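Local coordinates for protein malonyl CoA reductase (malonate semialdehyde-forming) (Sulfolobus tokodaii, PDB 2EP5) that probably catalyses the NADPH-dependent reduction of malonyl-CoA to malonate semialdehyde, as a member of the aspartate-semialdehyde dehydrogenase family, at residues 26-30 with 277-281; 41-47 with 62-68; 114-118 with 130-134; 178-182 with 327-331. The contacts are given in a common frame with arbitrary orientation. Residue numbers count along the deposited sequence, not the author numbering.

Contact 1: residues 26-30 with 277-281; sequences KHPYL and LPTAP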
loop_
_atom_site.group_PDB
_atom_site.type_symbol
_atom_site.label_atom_id
_atom_site.label_comp_id
_atom_site.label_asym_id
_atom_site.label_seq_id
_atom_site.Cartn_x
_atom_site.Cartn_y
_atom_site.Cartn_z
ATOM N N LYS A 26 -32.475 1.649 6.581
ATOM C CA LYS A 26 -32.874 2.336 7.799
ATOM C C LYS A 26 -33.489 3.718 7.541
ATOM O O LYS A 26 -33.464 4.585 8.417
ATOM C CB LYS A 26 -31.653 2.480 8.711
ATOM C CG LYS A 26 -30.605 3.469 8.184
ATOM C CD LYS A 26 -29.272 3.361 8.928
ATOM C CE LYS A 26 -28.349 2.312 8.298
ATOM N NZ LYS A 26 -28.921 0.932 8.259
ATOM N N HIS A 27 -34.050 3.926 6.352
ATOM C CA HIS A 27 -34.642 5.219 6.027
ATOM C C HIS A 27 -36.037 5.411 6.625
ATOM O O HIS A 27 -36.843 4.485 6.647
ATOM C CB HIS A 27 -34.724 5.410 4.512
ATOM C CG HIS A 27 -35.008 6.822 4.107
ATOM N ND1 HIS A 27 -34.023 7.683 3.674
ATOM C CD2 HIS A 27 -36.153 7.547 4.139
ATOM C CE1 HIS A 27 -34.548 8.876 3.458
ATOM N NE2 HIS A 27 -35.839 8.821 3.735
ATOM N N PRO A 28 -36.333 6.626 7.119
ATOM C CA PRO A 28 -37.624 6.983 7.724
ATOM C C PRO A 28 -38.860 6.672 6.866
ATOM O O PRO A 28 -39.760 5.970 7.319
ATOM C CB PRO A 28 -37.476 8.483 7.986
ATOM C CG PRO A 28 -36.037 8.618 8.294
ATOM C CD PRO A 28 -35.372 7.740 7.256
ATOM N N TYR A 29 -38.909 7.197 5.641
ATOM C CA TYR A 29 -40.060 6.961 4.766
ATOM C C TYR A 29 -39.799 6.270 3.426
ATOM O O TYR A 29 -40.737 5.810 2.779
ATOM C CB TYR A 29 -40.819 8.267 4.509
ATOM C CG TYR A 29 -39.957 9.444 4.128
ATOM C CD1 TYR A 29 -39.341 10.223 5.104
ATOM C CD2 TYR A 29 -39.777 9.797 2.791
ATOM C CE1 TYR A 29 -38.571 11.328 4.758
ATOM C CE2 TYR A 29 -39.009 10.899 2.435
ATOM C CZ TYR A 29 -38.413 11.659 3.421
ATOM O OH TYR A 29 -37.673 12.767 3.078
ATOM N N LEU A 30 -38.543 6.204 2.999
ATOM C CA LEU A 30 -38.207 5.538 1.743
ATOM C C LEU A 30 -38.104 4.038 2.019
ATOM O O LEU A 30 -37.187 3.595 2.702
ATOM C CB LEU A 30 -36.874 6.074 1.206
ATOM C CG LEU A 30 -36.860 7.096 0.061
ATOM C CD1 LEU A 30 -38.059 8.017 0.128
ATOM C CD2 LEU A 30 -35.558 7.881 0.117
ATOM N N LEU A 277 -33.906 17.500 5.908
ATOM C CA LEU A 277 -34.156 16.239 5.232
ATOM C C LEU A 277 -33.223 15.181 5.831
ATOM O O LEU A 277 -32.047 15.452 6.089
ATOM C CB LEU A 277 -33.931 16.404 3.724
ATOM C CG LEU A 277 -34.742 17.538 3.072
ATOM C CD1 LEU A 277 -34.492 17.560 1.579
ATOM C CD2 LEU A 277 -36.230 17.343 3.344
ATOM N N PRO A 278 -33.745 13.964 6.061
ATOM C CA PRO A 278 -33.000 12.838 6.638
ATOM C C PRO A 278 -31.579 12.591 6.152
ATOM O O PRO A 278 -30.713 12.218 6.945
ATOM C CB PRO A 278 -33.922 11.635 6.387
ATOM C CG PRO A 278 -34.832 12.088 5.286
ATOM C CD PRO A 278 -35.081 13.522 5.628
ATOM N N THR A 279 -31.331 12.803 4.864
ATOM C CA THR A 279 -30.003 12.568 4.314
ATOM C C THR A 279 -29.153 13.835 4.141
ATOM O O THR A 279 -28.014 13.767 3.672
ATOM C CB THR A 279 -30.120 11.823 2.978
ATOM O OG1 THR A 279 -30.877 10.626 3.186
ATOM C CG2 THR A 279 -28.739 11.449 2.426
ATOM N N ALA A 280 -29.700 14.983 4.535
ATOM C CA ALA A 280 -28.977 16.249 4.428
ATOM C C ALA A 280 -28.079 16.498 5.642
ATOM O O ALA A 280 -28.541 16.468 6.779
ATOM C CB ALA A 280 -29.957 17.396 4.285
ATOM N N PRO A 281 -26.783 16.759 5.416
ATOM C CA PRO A 281 -25.883 17.012 6.550
ATOM C C PRO A 281 -26.181 18.394 7.135
ATOM O O PRO A 281 -26.713 19.251 6.432
ATOM C CB PRO A 281 -24.502 16.943 5.908
ATOM C CG PRO A 281 -24.751 17.546 4.561
ATOM C CD PRO A 281 -26.069 16.897 4.133
#

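Contact 2: residues 41-47 with 62-68; sequences KIGKKYK and VQDLPIV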
loop_
_atom_site.group_PDB
_atom_site.type_symbol
_atom_site.label_atom_id
_atom_site.label_comp_id
_atom_site.label_asym_id
_atom_site.label_seq_id
_atom_site.Cartn_x
_atom_site.Cartn_y
_atom_site.Cartn_z
ATOM N N LYS A 41 -29.009 -13.343 -12.013
ATOM C CA LYS A 41 -29.281 -13.264 -10.579
ATOM C C LYS A 41 -30.773 -13.079 -10.285
ATOM O O LYS A 41 -31.218 -13.268 -9.153
ATOM C CB LYS A 41 -28.497 -12.104 -9.962
ATOM C CG LYS A 41 -27.003 -12.137 -10.244
ATOM C CD LYS A 41 -26.354 -10.811 -9.857
ATOM C CE LYS A 41 -24.872 -10.745 -10.241
ATOM N NZ LYS A 41 -24.351 -9.339 -10.181
ATOM N N ILE A 42 -31.538 -12.700 -11.306
ATOM C CA ILE A 42 -32.972 -12.487 -11.151
ATOM C C ILE A 42 -33.630 -13.727 -10.546
ATOM O O ILE A 42 -33.381 -14.855 -10.982
ATOM C CB ILE A 42 -33.631 -12.153 -12.517
ATOM C CG1 ILE A 42 -33.016 -10.863 -13.088
ATOM C CG2 ILE A 42 -35.144 -12.002 -12.351
ATOM C CD1 ILE A 42 -33.391 -10.569 -14.542
ATOM N N GLY A 43 -34.458 -13.516 -9.531
ATOM C CA GLY A 43 -35.125 -14.633 -8.890
ATOM C C GLY A 43 -34.473 -15.049 -7.585
ATOM O O GLY A 43 -35.136 -15.578 -6.694
ATOM N N LYS A 44 -33.168 -14.819 -7.470
ATOM C CA LYS A 44 -32.439 -15.167 -6.259
ATOM C C LYS A 44 -32.595 -14.041 -5.245
ATOM O O LYS A 44 -32.913 -12.908 -5.609
ATOM C CB LYS A 44 -30.949 -15.357 -6.562
ATOM C CG LYS A 44 -30.617 -16.388 -7.633
ATOM C CD LYS A 44 -30.979 -17.806 -7.219
ATOM C CE LYS A 44 -30.336 -18.822 -8.167
ATOM N NZ LYS A 44 -30.674 -20.237 -7.850
ATOM N N LYS A 45 -32.379 -14.357 -3.971
ATOM C CA LYS A 45 -32.474 -13.352 -2.915
ATOM C C LYS A 45 -31.240 -12.465 -2.994
ATOM O O LYS A 45 -30.180 -12.904 -3.437
ATOM C CB LYS A 45 -32.543 -14.012 -1.532
ATOM C CG LYS A 45 -33.881 -14.658 -1.213
ATOM C CD LYS A 45 -33.858 -15.329 0.148
ATOM C CE LYS A 45 -35.249 -15.785 0.566
ATOM N NZ LYS A 45 -35.232 -16.444 1.912
ATOM N N TYR A 46 -31.383 -11.219 -2.560
ATOM C CA TYR A 46 -30.275 -10.278 -2.589
ATOM C C TYR A 46 -29.021 -10.853 -1.933
ATOM O O TYR A 46 -27.915 -10.708 -2.461
ATOM C CB TYR A 46 -30.671 -8.976 -1.889
ATOM C CG TYR A 46 -29.611 -7.902 -1.967
ATOM C CD1 TYR A 46 -29.315 -7.269 -3.179
ATOM C CD2 TYR A 46 -28.879 -7.534 -0.836
ATOM C CE1 TYR A 46 -28.313 -6.298 -3.263
ATOM C CE2 TYR A 46 -27.878 -6.567 -0.909
ATOM C CZ TYR A 46 -27.600 -5.956 -2.124
ATOM O OH TYR A 46 -26.609 -5.008 -2.195
ATOM N N LYS A 47 -29.188 -11.511 -0.789
ATOM C CA LYS A 47 -28.047 -12.077 -0.077
ATOM C C LYS A 47 -27.333 -13.170 -0.859
ATOM O O LYS A 47 -26.154 -13.423 -0.646
ATOM C CB LYS A 47 -28.482 -12.635 1.276
ATOM C CG LYS A 47 -29.321 -13.895 1.183
ATOM C CD LYS A 47 -29.852 -14.292 2.547
ATOM C CE LYS A 47 -30.647 -15.590 2.476
ATOM N NZ LYS A 47 -31.316 -15.891 3.776
ATOM N N VAL A 62 -33.228 -6.135 3.796
ATOM C CA VAL A 62 -32.937 -6.252 2.366
ATOM C C VAL A 62 -32.330 -7.584 1.918
ATOM O O VAL A 62 -32.429 -7.948 0.744
ATOM C CB VAL A 62 -31.990 -5.118 1.892
ATOM C CG1 VAL A 62 -32.580 -3.764 2.247
ATOM C CG2 VAL A 62 -30.619 -5.280 2.527
ATOM N N GLN A 63 -31.711 -8.314 2.841
ATOM C CA GLN A 63 -31.078 -9.586 2.497
ATOM C C GLN A 63 -31.970 -10.565 1.742
ATOM O O GLN A 63 -31.497 -11.281 0.855
ATOM C CB GLN A 63 -30.530 -10.274 3.753
ATOM C CG GLN A 63 -31.561 -10.546 4.834
ATOM C CD GLN A 63 -31.033 -11.465 5.928
ATOM O OE1 GLN A 63 -29.922 -11.281 6.430
ATOM N NE2 GLN A 63 -31.835 -12.457 6.303
ATOM N N ASP A 64 -33.254 -10.602 2.084
ATOM C CA ASP A 64 -34.162 -11.527 1.417
ATOM C C ASP A 64 -34.919 -10.943 0.226
ATOM O O ASP A 64 -35.638 -11.665 -0.466
ATOM C CB ASP A 64 -35.148 -12.123 2.429
ATOM C CG ASP A 64 -34.482 -13.105 3.390
ATOM O OD1 ASP A 64 -33.792 -14.031 2.916
ATOM O OD2 ASP A 64 -34.653 -12.953 4.618
ATOM N N LEU A 65 -34.754 -9.644 -0.019
ATOM C CA LEU A 65 -35.414 -8.989 -1.148
ATOM C C LEU A 65 -35.057 -9.739 -2.427
ATOM O O LEU A 65 -33.884 -9.979 -2.717
ATOM C CB LEU A 65 -34.967 -7.526 -1.259
ATOM C CG LEU A 65 -35.362 -6.591 -0.111
ATOM C CD1 LEU A 65 -34.785 -5.205 -0.342
ATOM C CD2 LEU A 65 -36.882 -6.526 -0.011
ATOM N N PRO A 66 -36.071 -10.117 -3.216
ATOM C CA PRO A 66 -35.822 -10.852 -4.461
ATOM C C PRO A 66 -35.257 -9.945 -5.546
ATOM O O PRO A 66 -35.616 -8.766 -5.624
ATOM C CB PRO A 66 -37.204 -11.386 -4.813
ATOM C CG PRO A 66 -38.086 -10.219 -4.421
ATOM C CD PRO A 66 -37.501 -9.774 -3.080
ATOM N N ILE A 67 -34.363 -10.491 -6.368
ATOM C CA ILE A 67 -33.766 -9.727 -7.459
ATOM C C ILE A 67 -34.751 -9.727 -8.633
ATOM O O ILE A 67 -35.228 -10.776 -9.063
ATOM C CB ILE A 67 -32.422 -10.345 -7.942
ATOM C CG1 ILE A 67 -31.422 -10.450 -6.784
ATOM C CG2 ILE A 67 -31.833 -9.486 -9.058
ATOM C CD1 ILE A 67 -30.981 -9.121 -6.219
ATOM N N VAL A 68 -35.066 -8.540 -9.132
ATOM C CA VAL A 68 -35.981 -8.411 -10.252
ATOM C C VAL A 68 -35.233 -7.884 -11.473
ATOM O O VAL A 68 -34.096 -7.417 -11.372
ATOM C CB VAL A 68 -37.146 -7.454 -9.908
ATOM C CG1 VAL A 68 -37.949 -8.019 -8.739
ATOM C CG2 VAL A 68 -36.607 -6.070 -9.550
#

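Contact 3: residues 114-118 with 130-134; sequences DPDVP and ELLKF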
loop_
_atom_site.group_PDB
_atom_site.type_symbol
_atom_site.label_atom_id
_atom_site.label_comp_id
_atom_site.label_asym_id
_atom_site.label_seq_id
_atom_site.Cartn_x
_atom_site.Cartn_y
_atom_site.Cartn_z
ATOM N N ASP A 114 -28.606 16.284 -20.826
ATOM C CA ASP A 114 -29.780 16.512 -21.661
ATOM C C ASP A 114 -30.437 17.773 -21.118
ATOM O O ASP A 114 -30.743 17.851 -19.935
ATOM C CB ASP A 114 -30.755 15.335 -21.568
ATOM C CG ASP A 114 -31.933 15.472 -22.525
ATOM O OD1 ASP A 114 -32.704 16.449 -22.402
ATOM O OD2 ASP A 114 -32.088 14.604 -23.404
ATOM N N PRO A 115 -30.644 18.782 -21.980
ATOM C CA PRO A 115 -31.255 20.082 -21.664
ATOM C C PRO A 115 -32.618 20.017 -20.981
ATOM O O PRO A 115 -33.029 20.977 -20.332
ATOM C CB PRO A 115 -31.347 20.764 -23.026
ATOM C CG PRO A 115 -30.200 20.177 -23.781
ATOM C CD PRO A 115 -30.268 18.722 -23.403
ATOM N N ASP A 116 -33.321 18.897 -21.130
ATOM C CA ASP A 116 -34.636 18.748 -20.508
ATOM C C ASP A 116 -34.582 17.900 -19.244
ATOM O O ASP A 116 -35.603 17.678 -18.587
ATOM C CB ASP A 116 -35.625 18.114 -21.487
ATOM C CG ASP A 116 -35.741 18.893 -22.777
ATOM O OD1 ASP A 116 -35.847 20.137 -22.714
ATOM O OD2 ASP A 116 -35.731 18.256 -23.851
ATOM N N VAL A 117 -33.389 17.426 -18.902
ATOM C CA VAL A 117 -33.227 16.591 -17.725
ATOM C C VAL A 117 -32.429 17.320 -16.653
ATOM O O VAL A 117 -31.312 17.778 -16.894
ATOM C CB VAL A 117 -32.522 15.274 -18.094
ATOM C CG1 VAL A 117 -32.424 14.371 -16.883
ATOM C CG2 VAL A 117 -33.282 14.587 -19.221
ATOM N N PRO A 118 -32.998 17.441 -15.446
ATOM C CA PRO A 118 -32.298 18.129 -14.355
ATOM C C PRO A 118 -31.115 17.295 -13.851
ATOM O O PRO A 118 -31.233 16.077 -13.702
ATOM C CB PRO A 118 -33.374 18.272 -13.277
ATOM C CG PRO A 118 -34.689 17.997 -14.005
ATOM C CD PRO A 118 -34.315 16.959 -15.007
ATOM N N GLU A 130 -37.487 22.273 -11.531
ATOM C CA GLU A 130 -38.618 22.869 -12.224
ATOM C C GLU A 130 -38.662 22.403 -13.673
ATOM O O GLU A 130 -39.705 22.487 -14.325
ATOM C CB GLU A 130 -38.534 24.395 -12.178
ATOM C CG GLU A 130 -38.574 24.973 -10.779
ATOM C CD GLU A 130 -39.316 26.292 -10.729
ATOM O OE1 GLU A 130 -40.523 26.294 -11.053
ATOM O OE2 GLU A 130 -38.700 27.323 -10.372
ATOM N N LEU A 131 -37.530 21.916 -14.176
ATOM C CA LEU A 131 -37.467 21.430 -15.549
ATOM C C LEU A 131 -38.449 20.294 -15.725
ATOM O O LEU A 131 -38.889 20.020 -16.838
ATOM C CB LEU A 131 -36.068 20.914 -15.898
ATOM C CG LEU A 131 -34.984 21.898 -16.334
ATOM C CD1 LEU A 131 -33.710 21.118 -16.668
ATOM C CD2 LEU A 131 -35.449 22.690 -17.551
ATOM N N LEU A 132 -38.787 19.632 -14.624
ATOM C CA LEU A 132 -39.705 18.506 -14.677
ATOM C C LEU A 132 -41.102 18.893 -15.144
ATOM O O LEU A 132 -41.851 18.052 -15.634
ATOM C CB LEU A 132 -39.782 17.824 -13.306
ATOM C CG LEU A 132 -38.517 17.078 -12.869
ATOM C CD1 LEU A 132 -38.725 16.445 -11.490
ATOM C CD2 LEU A 132 -38.174 16.020 -13.905
ATOM N N LYS A 133 -41.444 20.169 -15.001
ATOM C CA LYS A 133 -42.763 20.663 -15.397
ATOM C C LYS A 133 -43.024 20.622 -16.899
ATOM O O LYS A 133 -44.170 20.661 -17.325
ATOM C CB LYS A 133 -42.954 22.102 -14.911
ATOM C CG LYS A 133 -43.115 22.245 -13.403
ATOM C CD LYS A 133 -43.167 23.713 -12.982
ATOM C CE LYS A 133 -44.284 24.469 -13.699
ATOM N NZ LYS A 133 -44.374 25.903 -13.281
ATOM N N PHE A 134 -41.967 20.520 -17.697
ATOM C CA PHE A 134 -42.110 20.525 -19.147
ATOM C C PHE A 134 -41.446 19.338 -19.824
ATOM O O PHE A 134 -41.501 19.200 -21.051
ATOM C CB PHE A 134 -41.508 21.822 -19.689
ATOM C CG PHE A 134 -41.923 23.043 -18.918
ATOM C CD1 PHE A 134 -43.136 23.676 -19.186
ATOM C CD2 PHE A 134 -41.118 23.538 -17.892
ATOM C CE1 PHE A 134 -43.543 24.785 -18.446
ATOM C CE2 PHE A 134 -41.517 24.649 -17.141
ATOM C CZ PHE A 134 -42.736 25.272 -17.422
HETATM O O HOH W 1 -37.849 19.797 -19.324
#

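Contact 4: residues 178-182 with 327-331; sequences QAVSG and DNLVR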
loop_
_atom_site.group_PDB
_atom_site.type_symbol
_atom_site.label_atom_id
_atom_site.label_comp_id
_atom_site.label_asym_id
_atom_site.label_seq_id
_atom_site.Cartn_x
_atom_site.Cartn_y
_atom_site.Cartn_z
ATOM N N GLN A 178 -8.333 11.037 -7.379
ATOM C CA GLN A 178 -9.433 10.125 -7.130
ATOM C C GLN A 178 -9.092 8.735 -6.627
ATOM O O GLN A 178 -8.203 8.055 -7.149
ATOM C CB GLN A 178 -10.284 10.055 -8.401
ATOM C CG GLN A 178 -10.541 11.462 -8.932
ATOM C CD GLN A 178 -11.414 11.528 -10.165
ATOM O OE1 GLN A 178 -11.395 12.530 -10.881
ATOM N NE2 GLN A 178 -12.190 10.484 -10.415
ATOM N N ALA A 179 -9.832 8.327 -5.604
ATOM C CA ALA A 179 -9.660 7.026 -4.975
ATOM C C ALA A 179 -9.947 5.891 -5.940
ATOM O O ALA A 179 -10.643 6.062 -6.943
ATOM C CB ALA A 179 -10.574 6.916 -3.761
ATOM N N VAL A 180 -9.394 4.727 -5.627
ATOM C CA VAL A 180 -9.581 3.542 -6.448
ATOM C C VAL A 180 -11.050 3.115 -6.529
ATOM O O VAL A 180 -11.531 2.732 -7.596
ATOM C CB VAL A 180 -8.741 2.362 -5.888
ATOM C CG1 VAL A 180 -9.140 1.063 -6.560
ATOM C CG2 VAL A 180 -7.263 2.626 -6.124
ATOM N N SER A 181 -11.760 3.181 -5.405
ATOM C CA SER A 181 -13.161 2.769 -5.371
ATOM C C SER A 181 -13.983 3.465 -6.440
ATOM O O SER A 181 -14.993 2.933 -6.884
ATOM C CB SER A 181 -13.782 3.035 -3.992
ATOM O OG SER A 181 -13.883 4.419 -3.714
ATOM N N GLY A 182 -13.546 4.654 -6.847
ATOM C CA GLY A 182 -14.257 5.400 -7.874
ATOM C C GLY A 182 -14.436 4.597 -9.151
ATOM O O GLY A 182 -15.291 4.904 -9.970
ATOM N N ASP A 327 -16.568 12.197 0.100
ATOM C CA ASP A 327 -16.744 10.755 -0.040
ATOM C C ASP A 327 -17.408 10.570 -1.408
ATOM O O ASP A 327 -18.567 10.956 -1.601
ATOM C CB ASP A 327 -17.664 10.242 1.068
ATOM C CG ASP A 327 -17.783 8.728 1.085
ATOM O OD1 ASP A 327 -17.774 8.103 0.002
ATOM O OD2 ASP A 327 -17.907 8.162 2.192
ATOM N N ASN A 328 -16.670 9.998 -2.357
ATOM C CA ASN A 328 -17.189 9.781 -3.712
ATOM C C ASN A 328 -18.350 8.781 -3.769
ATOM O O ASN A 328 -19.132 8.786 -4.722
ATOM C CB ASN A 328 -16.062 9.293 -4.627
ATOM C CG ASN A 328 -15.371 8.064 -4.076
ATOM O OD1 ASN A 328 -14.748 8.118 -3.009
ATOM N ND2 ASN A 328 -15.488 6.943 -4.785
ATOM N N LEU A 329 -18.460 7.926 -2.756
ATOM C CA LEU A 329 -19.530 6.926 -2.711
ATOM C C LEU A 329 -20.854 7.461 -2.165
ATOM O O LEU A 329 -21.934 7.004 -2.551
ATOM C CB LEU A 329 -19.099 5.733 -1.857
ATOM C CG LEU A 329 -17.893 4.911 -2.311
ATOM C CD1 LEU A 329 -17.712 3.741 -1.349
ATOM C CD2 LEU A 329 -18.111 4.397 -3.738
ATOM N N VAL A 330 -20.754 8.426 -1.261
ATOM C CA VAL A 330 -21.919 9.020 -0.619
ATOM C C VAL A 330 -22.294 10.349 -1.277
ATOM O O VAL A 330 -23.246 10.427 -2.061
ATOM C CB VAL A 330 -21.625 9.221 0.897
ATOM C CG1 VAL A 330 -22.816 9.828 1.602
ATOM C CG2 VAL A 330 -21.278 7.880 1.522
ATOM N N ARG A 331 -21.545 11.395 -0.955
ATOM C CA ARG A 331 -21.788 12.706 -1.534
ATOM C C ARG A 331 -21.751 12.598 -3.056
ATOM O O ARG A 331 -22.518 13.256 -3.757
ATOM C CB ARG A 331 -20.704 13.687 -1.097
ATOM C CG ARG A 331 -20.967 15.109 -1.549
ATOM C CD ARG A 331 -22.038 15.697 -0.666
ATOM N NE ARG A 331 -23.030 16.455 -1.405
ATOM C CZ ARG A 331 -24.059 17.064 -0.834
ATOM N NH1 ARG A 331 -24.222 16.999 0.479
ATOM N NH2 ARG A 331 -24.918 17.746 -1.573
#

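Contact 1: residues 26-30 with 277-281
This contact joins the Rossmann-type NAD-binding domain to the dimerisation domain: the loop between helix 15-24 and strand 30-36, a helix-to-strand link of the parallel sheet, meets a type I beta turn running from L277 to A280. The turn is closed by A280 N donating to L277 O (2.9 Å), and it presents P278 to the loop. The CA-to-CB bond of H27 runs sideways, but its ring packs closely against P278 CG and lies beside T279. The T279 hydroxyl is hydrogen-bonded to E342 of helix 334-347, which the side chains of H27 and P278 also touch, so the helix backs the interface. P28 follows with its CA-to-CB bond toward the turn, and its CG rests 4.1 Å from P278 CB. The direct contacts are thus mostly apolar and the joint is small: 161 Å² is buried over both sides, and the nearest CA atoms, those of P28 and P278, are 7.5 Å apart. Y29, whose backbone bonds to I5 of strand 5-10, adds the last side chain packed against the proline: its CE1 lies 3.9 Å and its OH 3.7 Å from P278 CG.

Contact 2: residues 41-47 with 62-68
One carboxylate oxygen, D64 OD1, serves two lysines: K45 NZ at 3.0 Å and K47 NZ at 3.2 Å, both salt bridges, make a small charged network. Four main-chain hydrogen bonds link the segments: G43 N to I67 O (2.9 Å), I67 N to K44 O (2.9 Å), Y46 N to L65 O (2.8 Å) and K47 N to Q63 O (2.8 Å). Among them K45 and P66 form a single beta bridge, their CA atoms 4.5 Å apart. A type II turn from K41 to K44 precedes it, with G43 at phi 101°, where a CB would jam against the preceding carbonyl oxygen. Y46 CD1 also meets I67 CD1 at 3.9 Å, and 608 Å² is buried in all. The contact sits at the edge of the parallel Rossmann sheet: V68, in outermost strand 67-68, pairs through its backbone with V35 of strand 30-36, while Y46 packs on V35 and on Q18 and V21 of helix 15-24, its OH bonded to S12 O.

Contact 3: residues 114-118 with 130-134
An Asx turn and a type I beta turn coincide in 114-118, a loop of the NAD-binding domain, and L131, from the 3-10 segment that leads into helix 132-140, packs against the backbone of this turn. D114 OD1 accepts from D116 N at 2.8 Å, and V117 N donates to D114 O at 2.9 Å, so two internal bonds shape the turn. L131 CD1 is 3.7 Å from P115 O, 4.2 Å from D116 C and 4.0 Å from V117 C, which places one methyl along the turn backbone, while L131 CB is 3.7 Å from P118 CG. The same P118 CG touches L132 CD2 at 4.0 Å, so the proline ring meets two consecutive leucines. One water donates to D116 O (3.2 Å) and to L131 O (2.7 Å), linking the two backbones that have no direct hydrogen bond. In the surrounding fold, D114 makes a salt bridge to K139 of helix 132-140, and K214 of helix 204-215 donates to D114 O and V117 O. P118 bonds through its backbone to K147 of edge strand 144-147, on which V117 and L132 also pack.

Contact 4: residues 178-182 with 327-331
D327, just after strand 319-326, organises the second segment: its OD1 accepts from L329 N (2.8 Å, an Asx turn) and from V330 N (3.3 Å), which curls the chain and leaves N328 directed at 178-182. N328 makes the sole hydrogen bond between the segments, ND2 to S181 OG at 3.2 Å with an N-H...O angle of 172°. Its OD1 bonds to G243 N, and S181 OG is also tied to R241 O, so each of the two side chains has a further partner outside the segments. L329 adds a looser touch, CD2 to S181 OG at 4.2 Å, while packing on M15 and K19 of helix 15-24. On the other segment, S181 also packs on M191 of the second subunit. N328's side chain lies about 3 Å from that of H244, the predicted proton acceptor, and about 4 Å from C151, the predicted acyl-thioester cysteine. With both ends of its amide held, N328 is fixed beside these two residues, consistent with a place in the active-site wall.

How the contacts relate
Contacts 2 and 3 both belong to the NAD-binding domain, where they lie by the outermost strands of its parallel sheet, 67-68 and 144-147, with centres about 33 Å apart. Along the chain they follow one another, and both are nested inside the long loop that contact 1 closes between the two domains. Contact 4 lies within the dimerisation domain, nearest the centre of the chain and beside the predicted catalytic residues. Its segments alternate with those of contact 1, and the two touch where P281 CD packs on R331 NH1 at 4.1 Å, although their centres are about 21 Å apart. The interdomain joint therefore adjoins the loop carrying N328, whereas contacts 2 and 3 lie away from the predicted catalytic residues.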